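Local coordinates for ABC transporter substrate-binding protein (Bradyrhizobium japonicum, PDB 4I1D) that probably serves as the periplasmic binding component of an ABC importer, capturing a small solute, perhaps a polyamine, at residues S220-S232 with P289-Y303. Residues are numbered along the deposited sequence; the frame is centred on the assembly and turned at random.
Sequences SFTYNQGILQSTS and PSEPANAAKQALMSY. With SO4 (sulfate ion), chain H; SO4 (sulfate ion), chain K.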
loop_
_atom_site.group_PDB
_atom_site.type_symbol
_atom_site.label_atom_id
_atom_site.label_comp_id
_atom_site.label_asym_id
_atom_site.label_seq_id
_atom_site.Cartn_x
_atom_site.Cartn_y
_atom_site.Cartn_z
ATOM N N SER A 220 -9.790 -44.706 5.786
ATOM C CA SER A 220 -9.805 -45.452 4.538
ATOM C C SER A 220 -10.354 -44.565 3.433
ATOM O O SER A 220 -10.519 -43.354 3.619
ATOM C CB SER A 220 -10.666 -46.712 4.679
ATOM O OG SER A 220 -10.617 -47.500 3.502
ATOM N N PHE A 221 -10.641 -45.163 2.285
ATOM C CA PHE A 221 -11.157 -44.411 1.149
ATOM C C PHE A 221 -11.800 -45.341 0.144
ATOM O O PHE A 221 -11.648 -46.557 0.221
ATOM C CB PHE A 221 -10.048 -43.590 0.474
ATOM C CG PHE A 221 -9.110 -44.403 -0.381
ATOM C CD1 PHE A 221 -7.948 -44.940 0.153
ATOM C CD2 PHE A 221 -9.381 -44.615 -1.726
ATOM C CE1 PHE A 221 -7.070 -45.683 -0.639
ATOM C CE2 PHE A 221 -8.513 -45.358 -2.526
ATOM C CZ PHE A 221 -7.354 -45.891 -1.981
ATOM N N THR A 222 -12.524 -44.757 -0.800
ATOM C CA THR A 222 -13.124 -45.525 -1.880
ATOM C C THR A 222 -12.626 -44.978 -3.203
ATOM O O THR A 222 -12.310 -43.792 -3.308
ATOM C CB THR A 222 -14.662 -45.427 -1.863
ATOM O OG1 THR A 222 -15.195 -46.169 -2.966
ATOM C CG2 THR A 222 -15.100 -43.976 -1.993
ATOM N N TYR A 223 -12.539 -45.838 -4.211
ATOM C CA TYR A 223 -12.228 -45.361 -5.552
ATOM C C TYR A 223 -13.514 -44.904 -6.253
ATOM O O TYR A 223 -13.471 -44.233 -7.289
ATOM C CB TYR A 223 -11.497 -46.424 -6.376
ATOM C CG TYR A 223 -9.997 -46.503 -6.113
ATOM C CD1 TYR A 223 -9.153 -45.441 -6.439
ATOM C CD2 TYR A 223 -9.431 -47.647 -5.565
ATOM C CE1 TYR A 223 -7.790 -45.503 -6.202
ATOM C CE2 TYR A 223 -8.058 -47.728 -5.329
ATOM C CZ TYR A 223 -7.247 -46.657 -5.649
ATOM O OH TYR A 223 -5.895 -46.750 -5.415
ATOM N N ASN A 224 -14.660 -45.252 -5.680
ATOM C CA ASN A 224 -15.919 -44.848 -6.309
ATOM C C ASN A 224 -15.986 -43.336 -6.506
ATOM O O ASN A 224 -15.838 -42.572 -5.555
ATOM C CB ASN A 224 -17.128 -45.333 -5.520
ATOM C CG ASN A 224 -18.413 -45.214 -6.313
ATOM O OD1 ASN A 224 -18.457 -45.567 -7.494
ATOM N ND2 ASN A 224 -19.461 -44.701 -5.677
ATOM N N GLN A 225 -16.192 -42.917 -7.749
ATOM C CA GLN A 225 -16.254 -41.497 -8.102
ATOM C C GLN A 225 -14.941 -40.772 -7.842
ATOM O O GLN A 225 -14.911 -39.542 -7.745
ATOM C CB GLN A 225 -17.404 -40.781 -7.382
ATOM C CG GLN A 225 -18.792 -41.289 -7.776
ATOM C CD GLN A 225 -19.869 -40.224 -7.630
ATOM O OE1 GLN A 225 -19.812 -39.382 -6.730
ATOM N NE2 GLN A 225 -20.846 -40.243 -8.534
ATOM N N GLY A 226 -13.855 -41.530 -7.728
ATOM C CA GLY A 226 -12.541 -40.923 -7.613
ATOM C C GLY A 226 -12.211 -40.211 -8.908
ATOM O O GLY A 226 -12.789 -40.515 -9.951
ATOM N N ILE A 227 -11.302 -39.244 -8.845
ATOM C CA ILE A 227 -10.805 -38.597 -10.051
ATOM C C ILE A 227 -9.428 -39.179 -10.420
ATOM O O ILE A 227 -8.434 -38.985 -9.705
ATOM C CB ILE A 227 -10.719 -37.069 -9.893
ATOM C CG1 ILE A 227 -12.094 -36.478 -9.575
ATOM C CG2 ILE A 227 -10.164 -36.447 -11.159
ATOM C CD1 ILE A 227 -12.491 -36.623 -8.132
ATOM N N LEU A 228 -9.389 -39.910 -11.531
ATOM C CA LEU A 228 -8.181 -40.618 -11.954
ATOM C C LEU A 228 -7.279 -39.693 -12.766
ATOM O O LEU A 228 -7.693 -39.141 -13.792
ATOM C CB LEU A 228 -8.542 -41.857 -12.771
ATOM C CG LEU A 228 -7.360 -42.680 -13.277
ATOM C CD1 LEU A 228 -6.398 -43.049 -12.130
ATOM C CD2 LEU A 228 -7.879 -43.913 -13.976
ATOM N N GLN A 229 -6.049 -39.528 -12.297
ATOM C CA GLN A 229 -5.127 -38.568 -12.884
ATOM C C GLN A 229 -3.770 -39.208 -13.132
ATOM O O GLN A 229 -3.552 -40.362 -12.764
ATOM C CB GLN A 229 -4.975 -37.375 -11.946
ATOM C CG GLN A 229 -6.292 -36.651 -11.685
ATOM C CD GLN A 229 -6.263 -35.868 -10.381
ATOM O OE1 GLN A 229 -6.922 -36.235 -9.397
ATOM N NE2 GLN A 229 -5.491 -34.794 -10.363
ATOM N N SER A 230 -2.856 -38.457 -13.745
ATOM C CA SER A 230 -1.528 -38.986 -14.038
ATOM C C SER A 230 -0.473 -37.895 -14.145
ATOM O O SER A 230 -0.775 -36.747 -14.486
ATOM C CB SER A 230 -1.559 -39.751 -15.365
ATOM O OG SER A 230 -1.707 -38.845 -16.450
ATOM N N THR A 231 0.776 -38.260 -13.875
ATOM C CA THR A 231 1.900 -37.423 -14.293
ATOM C C THR A 231 2.567 -38.051 -15.517
ATOM O O THR A 231 2.382 -39.246 -15.808
ATOM C CB THR A 231 2.947 -37.219 -13.176
ATOM O OG1 THR A 231 3.397 -38.493 -12.705
ATOM C CG2 THR A 231 2.348 -36.416 -12.004
ATOM N N SER A 232 3.325 -37.230 -16.237
ATOM C CA SER A 232 4.058 -37.674 -17.415
ATOM C C SER A 232 5.495 -37.133 -17.388
ATOM O O SER A 232 5.783 -36.126 -16.732
ATOM C CB SER A 232 3.356 -37.201 -18.704
ATOM O OG SER A 232 2.054 -37.750 -18.812
ATOM N N PRO A 289 -4.891 -47.326 -8.511
ATOM C CA PRO A 289 -5.807 -46.360 -9.145
ATOM C C PRO A 289 -6.179 -46.715 -10.586
ATOM O O PRO A 289 -7.328 -46.521 -10.976
ATOM C CB PRO A 289 -5.016 -45.045 -9.108
ATOM C CG PRO A 289 -4.061 -45.218 -7.910
ATOM C CD PRO A 289 -3.675 -46.682 -7.978
ATOM N N SER A 290 -5.236 -47.239 -11.359
ATOM C CA SER A 290 -5.485 -47.517 -12.774
ATOM C C SER A 290 -5.794 -48.978 -13.098
ATOM O O SER A 290 -5.854 -49.361 -14.271
ATOM C CB SER A 290 -4.305 -47.047 -13.621
ATOM O OG SER A 290 -3.085 -47.558 -13.116
ATOM N N GLU A 291 -5.975 -49.799 -12.070
ATOM C CA GLU A 291 -6.418 -51.168 -12.299
ATOM C C GLU A 291 -7.806 -51.076 -12.931
ATOM O O GLU A 291 -8.653 -50.309 -12.463
ATOM C CB GLU A 291 -6.459 -51.950 -10.988
ATOM C CG GLU A 291 -6.690 -53.452 -11.156
ATOM C CD GLU A 291 -8.021 -53.907 -10.585
ATOM O OE1 GLU A 291 -8.221 -55.133 -10.436
ATOM O OE2 GLU A 291 -8.869 -53.040 -10.285
ATOM N N PRO A 292 -8.039 -51.837 -14.012
ATOM C CA PRO A 292 -9.275 -51.712 -14.792
ATOM C C PRO A 292 -10.555 -51.569 -13.958
ATOM O O PRO A 292 -11.352 -50.673 -14.248
ATOM C CB PRO A 292 -9.284 -52.995 -15.618
ATOM C CG PRO A 292 -7.819 -53.233 -15.880
ATOM C CD PRO A 292 -7.112 -52.818 -14.611
ATOM N N ALA A 293 -10.746 -52.408 -12.942
ATOM C CA ALA A 293 -11.981 -52.361 -12.158
ATOM C C ALA A 293 -12.090 -51.102 -11.289
ATOM O O ALA A 293 -13.193 -50.604 -11.049
ATOM C CB ALA A 293 -12.154 -53.625 -11.315
ATOM N N ASN A 294 -10.956 -50.587 -10.819
ATOM C CA ASN A 294 -10.982 -49.341 -10.057
ATOM C C ASN A 294 -11.192 -48.149 -10.967
ATOM O O ASN A 294 -11.911 -47.215 -10.620
ATOM C CB ASN A 294 -9.711 -49.157 -9.228
ATOM C CG ASN A 294 -9.653 -50.103 -8.048
ATOM O OD1 ASN A 294 -10.686 -50.505 -7.530
ATOM N ND2 ASN A 294 -8.447 -50.473 -7.626
ATOM N N ALA A 295 -10.554 -48.193 -12.131
ATOM C CA ALA A 295 -10.663 -47.128 -13.121
ATOM C C ALA A 295 -12.110 -46.951 -13.573
ATOM O O ALA A 295 -12.566 -45.825 -13.806
ATOM C CB ALA A 295 -9.775 -47.430 -14.319
ATOM N N ALA A 296 -12.827 -48.068 -13.692
ATOM C CA ALA A 296 -14.204 -48.044 -14.163
ATOM C C ALA A 296 -15.127 -47.272 -13.223
ATOM O O ALA A 296 -16.160 -46.777 -13.651
ATOM C CB ALA A 296 -14.730 -49.475 -14.389
ATOM N N LYS A 297 -14.762 -47.171 -11.946
ATOM C CA LYS A 297 -15.578 -46.432 -10.971
ATOM C C LYS A 297 -15.257 -44.938 -10.979
ATOM O O LYS A 297 -15.879 -44.174 -10.256
ATOM C CB LYS A 297 -15.311 -46.930 -9.544
ATOM C CG LYS A 297 -15.645 -48.384 -9.257
ATOM C CD LYS A 297 -15.025 -48.793 -7.924
ATOM C CE LYS A 297 -15.297 -50.246 -7.584
ATOM N NZ LYS A 297 -16.114 -50.357 -6.345
ATOM N N GLN A 298 -14.263 -44.523 -11.756
ATOM C CA GLN A 298 -13.708 -43.178 -11.599
ATOM C C GLN A 298 -13.925 -42.246 -12.779
ATOM O O GLN A 298 -14.191 -42.682 -13.896
ATOM C CB GLN A 298 -12.208 -43.255 -11.338
ATOM C CG GLN A 298 -11.840 -43.780 -9.968
ATOM C CD GLN A 298 -10.337 -43.912 -9.801
ATOM O OE1 GLN A 298 -9.634 -42.925 -9.561
ATOM N NE2 GLN A 298 -9.836 -45.136 -9.938
ATOM N N ALA A 299 -13.791 -40.950 -12.516
ATOM C CA ALA A 299 -13.727 -39.965 -13.579
ATOM C C ALA A 299 -12.287 -39.884 -14.083
ATOM O O ALA A 299 -11.347 -39.665 -13.312
ATOM C CB ALA A 299 -14.188 -38.618 -13.077
ATOM N N LEU A 300 -12.112 -40.081 -15.380
ATOM C CA LEU A 300 -10.805 -39.941 -15.968
ATOM C C LEU A 300 -10.585 -38.472 -16.311
ATOM O O LEU A 300 -11.239 -37.929 -17.204
ATOM C CB LEU A 300 -10.712 -40.811 -17.223
ATOM C CG LEU A 300 -9.338 -40.844 -17.888
ATOM C CD1 LEU A 300 -8.253 -41.371 -16.923
ATOM C CD2 LEU A 300 -9.413 -41.691 -19.147
HETATM N N MSE A 301 -9.679 -37.821 -15.597
HETATM C CA MSE A 301 -9.422 -36.405 -15.851
HETATM C C MSE A 301 -9.047 -36.138 -17.308
HETATM O O MSE A 301 -8.187 -36.820 -17.872
HETATM C CB MSE A 301 -8.329 -35.861 -14.934
HETATM C CG MSE A 301 -7.926 -34.426 -15.295
HETATM SE SE MSE A 301 -7.094 -33.478 -13.806
HETATM C CE MSE A 301 -8.561 -33.681 -12.538
ATOM N N SER A 302 -9.705 -35.151 -17.911
ATOM C CA SER A 302 -9.367 -34.690 -19.260
ATOM C C SER A 302 -8.364 -33.537 -19.217
ATOM O O SER A 302 -8.727 -32.382 -18.960
ATOM C CB SER A 302 -10.637 -34.241 -20.011
ATOM O OG SER A 302 -10.323 -33.705 -21.286
ATOM N N TYR A 303 -7.099 -33.860 -19.460
ATOM C CA TYR A 303 -6.047 -32.856 -19.558
ATOM C C TYR A 303 -6.207 -31.952 -20.775
ATOM O O TYR A 303 -5.783 -30.802 -20.748
ATOM C CB TYR A 303 -4.664 -33.525 -19.510
ATOM C CG TYR A 303 -4.462 -34.144 -18.159
ATOM C CD1 TYR A 303 -4.335 -33.340 -17.029
ATOM C CD2 TYR A 303 -4.475 -35.523 -17.991
ATOM C CE1 TYR A 303 -4.182 -33.892 -15.772
ATOM C CE2 TYR A 303 -4.327 -36.085 -16.743
ATOM C CZ TYR A 303 -4.178 -35.269 -15.633
ATOM O OH TYR A 303 -4.026 -35.829 -14.376
HETATM S S SO4 H . -7.191 -36.020 -22.344
HETATM O O1 SO4 H . -6.949 -36.871 -21.178
HETATM O O2 SO4 H . -5.974 -35.972 -23.154
HETATM O O3 SO4 H . -8.316 -36.535 -23.126
HETATM O O4 SO4 H . -7.534 -34.672 -21.901
HETATM S S SO4 K . -16.117 -49.388 -2.699
HETATM O O1 SO4 K . -16.282 -50.802 -2.375
HETATM O O2 SO4 K . -14.724 -49.127 -3.079
HETATM O O3 SO4 K . -17.022 -49.034 -3.798
HETATM O O4 SO4 K . -16.440 -48.612 -1.507
#
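I227 and L228 pair in parallel with A299 and L300, A299 being gripped twice: its N donates to G226 O (2.8 Å) and its O accepts from L228 N (2.7 Å), while M301 N reaches L228 O. Upstream, a type II turn from Y223 to G226 bends the chain, and Q225 N donates to K297 O. On one side, L228 sets CD1 against P289 CB and CD2 against A295 CB and L300 CD1; on the other, I227 CG2 presses tightly on M301 CE. Strand 219-235 links the two lobes expected of a type 2 periplasmic binding protein, and 289-303, laid along it, illustrates how a short strand joins a long one: backbone bonds make the pairing, side chains pack both faces. At the bend Y223 lies between F221, whose CE2 sits over the centre of one ring face, and N294, whose CB covers the other while its CG comes 3.5 Å from Y223 CD2, ring and amide 30° apart. Y223 OH bonds to Q287 O. With an alanine here, F221 and N294 would probably face a gap and Q287 O would lose its hydroxyl partner. Extended beyond CG (chi2 177°), Q298 donates from NE2 to N294 O (3.0 Å) from above its carbonyl plane, K297 N meeting that oxygen from the other face; OE1 pairs with S106. Farther along, Y303 OH accepts from S230 N (2.9 Å).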